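Local coordinates for protein OBCA, Oxalate Biosynthetic Component A (Burkholderia glumae, PDB 4NNB) that pairs an N-terminal domain with a TIM-barrel-type domain and holds a magnesium ion beside a bound oxaloacetate ion, at residues Asp413-Ala416 with Asp417-Arg420; Pro202-Pro205 with Glu206-Thr209. All blocks are in the same frame, centred on the assembly; numbering follows the deposited sequence.

Contact 1: residues Asp413-Ala416 with Asp417-Arg420; sequences DESA and DSHR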
ATOM      1  N   ASP A 413      14.401 -12.647  12.412  1.00 50.23           N
ATOM      2  CA  ASP A 413      15.670 -12.896  13.097  1.00 50.80           C
ATOM      3  C   ASP A 413      16.601 -11.701  12.951  1.00 52.44           C
ATOM      4  O   ASP A 413      17.383 -11.403  13.850  1.00 59.08           O
ATOM      5  CB  ASP A 413      16.376 -14.131  12.528  1.00 47.13           C
ATOM      6  CG  ASP A 413      15.695 -15.428  12.898  1.00 52.64           C
ATOM      7  OD1 ASP A 413      14.944 -15.469  13.896  1.00 55.43           O
ATOM      8  OD2 ASP A 413      15.928 -16.425  12.183  1.00 53.61           O
ATOM      9  N   GLU A 414      16.518 -11.037  11.802  1.00 50.93           N
ATOM     10  CA  GLU A 414      17.394  -9.914  11.470  1.00 52.35           C
ATOM     11  C   GLU A 414      18.874 -10.293  11.455  1.00 57.21           C
ATOM     12  O   GLU A 414      19.730  -9.508  11.868  1.00 57.70           O
ATOM     13  CB  GLU A 414      17.162  -8.731  12.410  1.00 54.49           C
ATOM     14  CG  GLU A 414      15.759  -8.170  12.361  1.00 59.54           C
ATOM     15  CD  GLU A 414      15.693  -6.761  12.909  1.00 68.71           C
ATOM     16  OE1 GLU A 414      15.585  -6.602  14.146  1.00 65.00           O
ATOM     17  OE2 GLU A 414      15.759  -5.808  12.101  1.00 70.72           O
ATOM     18  N   SER A 415      19.171 -11.495  10.971  1.00 56.62           N
ATOM     19  CA  SER A 415      20.555 -11.930  10.814  1.00 53.32           C
ATOM     20  C   SER A 415      20.863 -12.200   9.342  1.00 54.03           C
ATOM     21  O   SER A 415      19.969 -12.539   8.564  1.00 52.65           O
ATOM     22  CB  SER A 415      20.840 -13.163  11.678  1.00 52.20           C
ATOM     23  OG  SER A 415      20.098 -14.290  11.251  1.00 51.22           O
ATOM     24  N   ALA A 416      22.126 -12.032   8.960  1.00 53.47           N
ATOM     25  CA  ALA A 416      22.539 -12.179   7.568  1.00 49.55           C
ATOM     26  C   ALA A 416      22.353 -13.604   7.051  1.00 53.26           C
ATOM     27  O   ALA A 416      22.094 -13.808   5.858  1.00 52.56           O
ATOM     28  CB  ALA A 416      23.981 -11.727   7.383  1.00 56.45           C
ATOM     29  N   ASP A 417      22.487 -14.584   7.942  1.00 51.25           N
ATOM     30  CA  ASP A 417      22.264 -15.981   7.577  1.00 52.68           C
ATOM     31  C   ASP A 417      20.782 -16.248   7.309  1.00 52.32           C
ATOM     32  O   ASP A 417      20.420 -16.884   6.313  1.00 47.90           O
ATOM     33  CB  ASP A 417      22.750 -16.924   8.682  1.00 49.51           C
ATOM     34  CG  ASP A 417      24.234 -17.230   8.589  1.00 59.93           C
ATOM     35  OD1 ASP A 417      24.849 -16.906   7.553  1.00 59.50           O
ATOM     36  OD2 ASP A 417      24.776 -17.813   9.553  1.00 61.41           O
ATOM     37  N   SER A 418      19.934 -15.779   8.222  1.00 48.12           N
ATOM     38  CA  SER A 418      18.493 -15.967   8.100  1.00 44.98           C
ATOM     39  C   SER A 418      17.952 -15.296   6.850  1.00 43.95           C
ATOM     40  O   SER A 418      17.126 -15.875   6.143  1.00 46.80           O
ATOM     41  CB  SER A 418      17.770 -15.432   9.331  1.00 46.05           C
ATOM     42  OG  SER A 418      17.806 -16.373  10.387  1.00 47.66           O
ATOM     43  N   HIS A 419      18.412 -14.078   6.580  1.00 42.61           N
ATOM     44  CA  HIS A 419      18.015 -13.384   5.365  1.00 44.85           C
ATOM     45  C   HIS A 419      18.325 -14.258   4.155  1.00 47.03           C
ATOM     46  O   HIS A 419      17.494 -14.409   3.255  1.00 41.23           O
ATOM     47  CB  HIS A 419      18.717 -12.030   5.241  1.00 40.93           C
ATOM     48  CG  HIS A 419      18.405 -11.297   3.969  1.00 42.40           C
ATOM     49  ND1 HIS A 419      17.368 -10.395   3.861  1.00 41.06           N
ATOM     50  CD2 HIS A 419      19.003 -11.333   2.755  1.00 41.41           C
ATOM     51  CE1 HIS A 419      17.341  -9.906   2.632  1.00 39.48           C
ATOM     52  NE2 HIS A 419      18.322 -10.457   1.943  1.00 40.08           N
ATOM     53  N   ARG A 420      19.512 -14.857   4.142  1.00 45.32           N
ATOM     54  CA  ARG A 420      19.909 -15.675   2.998  1.00 45.98           C
ATOM     55  C   ARG A 420      19.053 -16.940   2.853  1.00 38.70           C
ATOM     56  O   ARG A 420      18.710 -17.325   1.734  1.00 45.98           O
ATOM     57  CB  ARG A 420      21.412 -15.984   3.017  1.00 48.81           C
ATOM     58  CG  ARG A 420      22.218 -15.027   2.143  1.00 52.30           C
ATOM     59  CD  ARG A 420      23.701 -15.380   2.093  1.00 65.03           C
ATOM     60  NE  ARG A 420      24.456 -14.755   3.178  1.00 62.73           N
ATOM     61  CZ  ARG A 420      24.830 -15.382   4.289  1.00 62.14           C
ATOM     62  NH1 ARG A 420      24.530 -16.662   4.463  1.00 63.95           N
ATOM     63  NH2 ARG A 420      25.507 -14.733   5.226  1.00 57.02           N
TER

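Contact 2: residues Pro202-Pro205 with Glu206-Thr209; sequences PITP and EAIT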
ATOM      1  N   PRO A 202      -2.176   9.372  -1.320  1.00 22.99           N
ATOM      2  CA  PRO A 202      -2.952  10.236  -2.225  1.00 24.81           C
ATOM      3  C   PRO A 202      -4.263   9.593  -2.656  1.00 27.25           C
ATOM      4  O   PRO A 202      -4.277   8.503  -3.250  1.00 21.79           O
ATOM      5  CB  PRO A 202      -2.030  10.403  -3.435  1.00 22.36           C
ATOM      6  CG  PRO A 202      -1.220   9.102  -3.467  1.00 25.16           C
ATOM      7  CD  PRO A 202      -1.151   8.583  -2.033  1.00 23.15           C
ATOM      8  N   ILE A 203      -5.364  10.275  -2.362  1.00 23.77           N
ATOM      9  CA  ILE A 203      -6.674   9.721  -2.677  1.00 28.33           C
ATOM     10  C   ILE A 203      -7.528  10.638  -3.554  1.00 28.24           C
ATOM     11  O   ILE A 203      -8.675  10.318  -3.863  1.00 28.30           O
ATOM     12  CB  ILE A 203      -7.424   9.348  -1.402  1.00 23.26           C
ATOM     13  CG1 ILE A 203      -7.668  10.581  -0.522  1.00 28.29           C
ATOM     14  CG2 ILE A 203      -6.644   8.292  -0.631  1.00 24.96           C
ATOM     15  CD1 ILE A 203      -8.455  10.255   0.743  1.00 33.08           C
ATOM     16  N   THR A 204      -6.957  11.762  -3.970  1.00 27.32           N
ATOM     17  CA  THR A 204      -7.674  12.707  -4.823  1.00 28.81           C
ATOM     18  C   THR A 204      -6.938  12.846  -6.144  1.00 29.83           C
ATOM     19  O   THR A 204      -5.742  12.536  -6.223  1.00 27.36           O
ATOM     20  CB  THR A 204      -7.787  14.094  -4.163  1.00 33.15           C
ATOM     21  OG1 THR A 204      -6.485  14.671  -4.050  1.00 28.17           O
ATOM     22  CG2 THR A 204      -8.419  13.989  -2.791  1.00 29.81           C
ATOM     23  N   PRO A 205      -7.645  13.302  -7.193  1.00 29.38           N
ATOM     24  CA  PRO A 205      -6.980  13.466  -8.491  1.00 28.60           C
ATOM     25  C   PRO A 205      -5.719  14.324  -8.410  1.00 29.51           C
ATOM     26  O   PRO A 205      -4.709  13.986  -9.045  1.00 28.28           O
ATOM     27  CB  PRO A 205      -8.046  14.166  -9.334  1.00 33.31           C
ATOM     28  CG  PRO A 205      -9.351  13.642  -8.776  1.00 32.10           C
ATOM     29  CD  PRO A 205      -9.108  13.505  -7.284  1.00 30.08           C
ATOM     30  N   GLU A 206      -5.770  15.403  -7.631  1.00 30.02           N
ATOM     31  CA  GLU A 206      -4.630  16.318  -7.514  1.00 29.07           C
ATOM     32  C   GLU A 206      -3.441  15.642  -6.851  1.00 24.76           C
ATOM     33  O   GLU A 206      -2.315  15.713  -7.344  1.00 29.06           O
ATOM     34  CB  GLU A 206      -5.013  17.556  -6.699  1.00 33.50           C
ATOM     35  CG  GLU A 206      -4.335  18.834  -7.168  1.00 46.70           C
ATOM     36  CD  GLU A 206      -5.043  19.459  -8.353  1.00 46.95           C
ATOM     37  OE1 GLU A 206      -6.234  19.144  -8.574  1.00 53.41           O
ATOM     38  OE2 GLU A 206      -4.410  20.263  -9.066  1.00 48.21           O
ATOM     39  N   ALA A 207      -3.704  14.986  -5.731  1.00 25.89           N
ATOM     40  CA  ALA A 207      -2.659  14.303  -4.974  1.00 25.97           C
ATOM     41  C   ALA A 207      -2.111  13.097  -5.746  1.00 28.15           C
ATOM     42  O   ALA A 207      -0.900  12.852  -5.756  1.00 23.35           O
ATOM     43  CB  ALA A 207      -3.192  13.885  -3.596  1.00 25.40           C
ATOM     44  N   ILE A 208      -3.004  12.343  -6.387  1.00 26.45           N
ATOM     45  CA  ILE A 208      -2.580  11.197  -7.185  1.00 25.52           C
ATOM     46  C   ILE A 208      -1.681  11.646  -8.333  1.00 26.92           C
ATOM     47  O   ILE A 208      -0.643  11.029  -8.604  1.00 26.30           O
ATOM     48  CB  ILE A 208      -3.806  10.395  -7.695  1.00 26.43           C
ATOM     49  CG1 ILE A 208      -4.427   9.621  -6.531  1.00 24.15           C
ATOM     50  CG2 ILE A 208      -3.428   9.458  -8.847  1.00 23.44           C
ATOM     51  CD1 ILE A 208      -5.792   8.970  -6.858  1.00 24.88           C
ATOM     52  N   THR A 209      -2.070  12.729  -9.000  1.00 27.63           N
ATOM     53  CA  THR A 209      -1.247  13.289 -10.069  1.00 26.81           C
ATOM     54  C   THR A 209       0.139  13.671  -9.550  1.00 24.14           C
ATOM     55  O   THR A 209       1.154  13.324 -10.155  1.00 24.15           O
ATOM     56  CB  THR A 209      -1.911  14.531 -10.710  1.00 31.58           C
ATOM     57  OG1 THR A 209      -3.139  14.145 -11.337  1.00 31.83           O
ATOM     58  CG2 THR A 209      -1.000  15.152 -11.758  1.00 29.80           C
TER

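Contact 1: residues Asp413-Ala416 with Asp417-Arg420
Asp413 and Ser418 face each other across a helix-to-helix corner, where helix 401-413 ends and helix 416-440 begins behind an N-cap at Ser415. The hydroxyl of Ser418 donates to Asp413, with OG 2.6 Å from OD2, and uses the anti lone pair of that oxygen. Beside this bond, Ser415 places OG between its own backbone N and carbonyl carbon (chi1 65°), which turns the hydroxyl toward the new helix; the resulting capping bond, Ser418 N to Ser415 OG at 3.4 Å, is weak. The backbone closes the turn more firmly, because His419 N reaches Ser415 O at 3.0 Å with a nearly straight N-H...O angle of 169°. Glu414, with positive phi, lets the chain change direction, while Ser418 also packs on Leu410 of the preceding helix and the imidazole of His419 leads off to a hydrogen bond with Asp460.

Arg420 can be followed from CB to its tip across one carbonyl, that of Ala416. Its CB lies 3.6 Å from Ala416 O, which also accepts from Arg420 N at 3.3 Å, and CG passes slightly farther from the same oxygen. The chain then bends at chi3 (-88°), and NE too stays near Ala416 O, which sits over the centre of one guanidinium face, 3.5 Å from CZ. NH2 comes near the methyl CB of Ala416 as well. The acidic group of Asp417, close to the helix start, would probably be favoured by the helix dipole, and it also forms a salt bridge with this head. A single carboxylate oxygen takes both terminal nitrogens: Arg420 NH1 at 3.1 Å and Arg420 NH2 at 3.3 Å reach Asp417 OD1 from opposite faces of its plane.

Contact 2: residues Pro202-Pro205 with Glu206-Thr209
The flat carbonyl group of Pro205 is reached from opposite sides of its plane by the two donors of Thr209, each only tilted from that plane. The hydroxyl, Thr209 OG1, lies 2.8 Å from Pro205 O and 30° out of the plane; the amide, Thr209 N, is 2.9 Å from the same oxygen. With OG1 anti to the carbonyl carbon (chi1 -64°) and therefore beside the amide of its own residue, hydroxyl and N-H point to the same oxygen four residues earlier. The neighbouring carbonyl of Thr204 is approached differently, almost straight off its oxygen end, by Ile208 N at 2.7 Å.

Thr204 is the N-cap of helix 205-217. Its OG1 accepts from Ala207 N at 3.3 Å and lies alongside the Ala207 methyl. Pro202, just upstream, turns CB of its ring against the first turn, touching Ala207 CB at 3.7 Å and Ile208 CG1 at 4.0 Å. Pro205 and Thr209 rest on Met264 of helix 255-268, and Ile208 on Ile261. The strand that follows the helix, 222-229, carries the magnesium ligands His224 and His226.

Proline fits the first helical position, where an amide hydrogen would have no acceptor in the preceding turn, and the threonine cap serves a first-turn N-H. The contact thus provides for N-H groups at the helix start but not for Pro202 O, which it buries with no polar partner in the model and with Ile208 CG1 beside it at 3.5 Å.

How the contacts relate
Both contacts are beginnings of helices capped by a hydroxyl, yet they belong to different helices, 416-440 and 205-217, and lie on opposite sides of the chain's centre, their own centres about 38 Å apart and without touching. Contact 1 is a surface contact, and its chemistry is ionic and polar: two aspartates, an arginine and two serines take part in its side-chain bonds. Contact 2 is partly buried, with proline, alanine and isoleucine carbons doing much of the packing and threonines supplying the polar side-chain bonds. The caps also differ: the serine bond is weak, the threonine bond straighter. In contact 2 the side chain of Ile208 is about 12 Å from the magnesium ion.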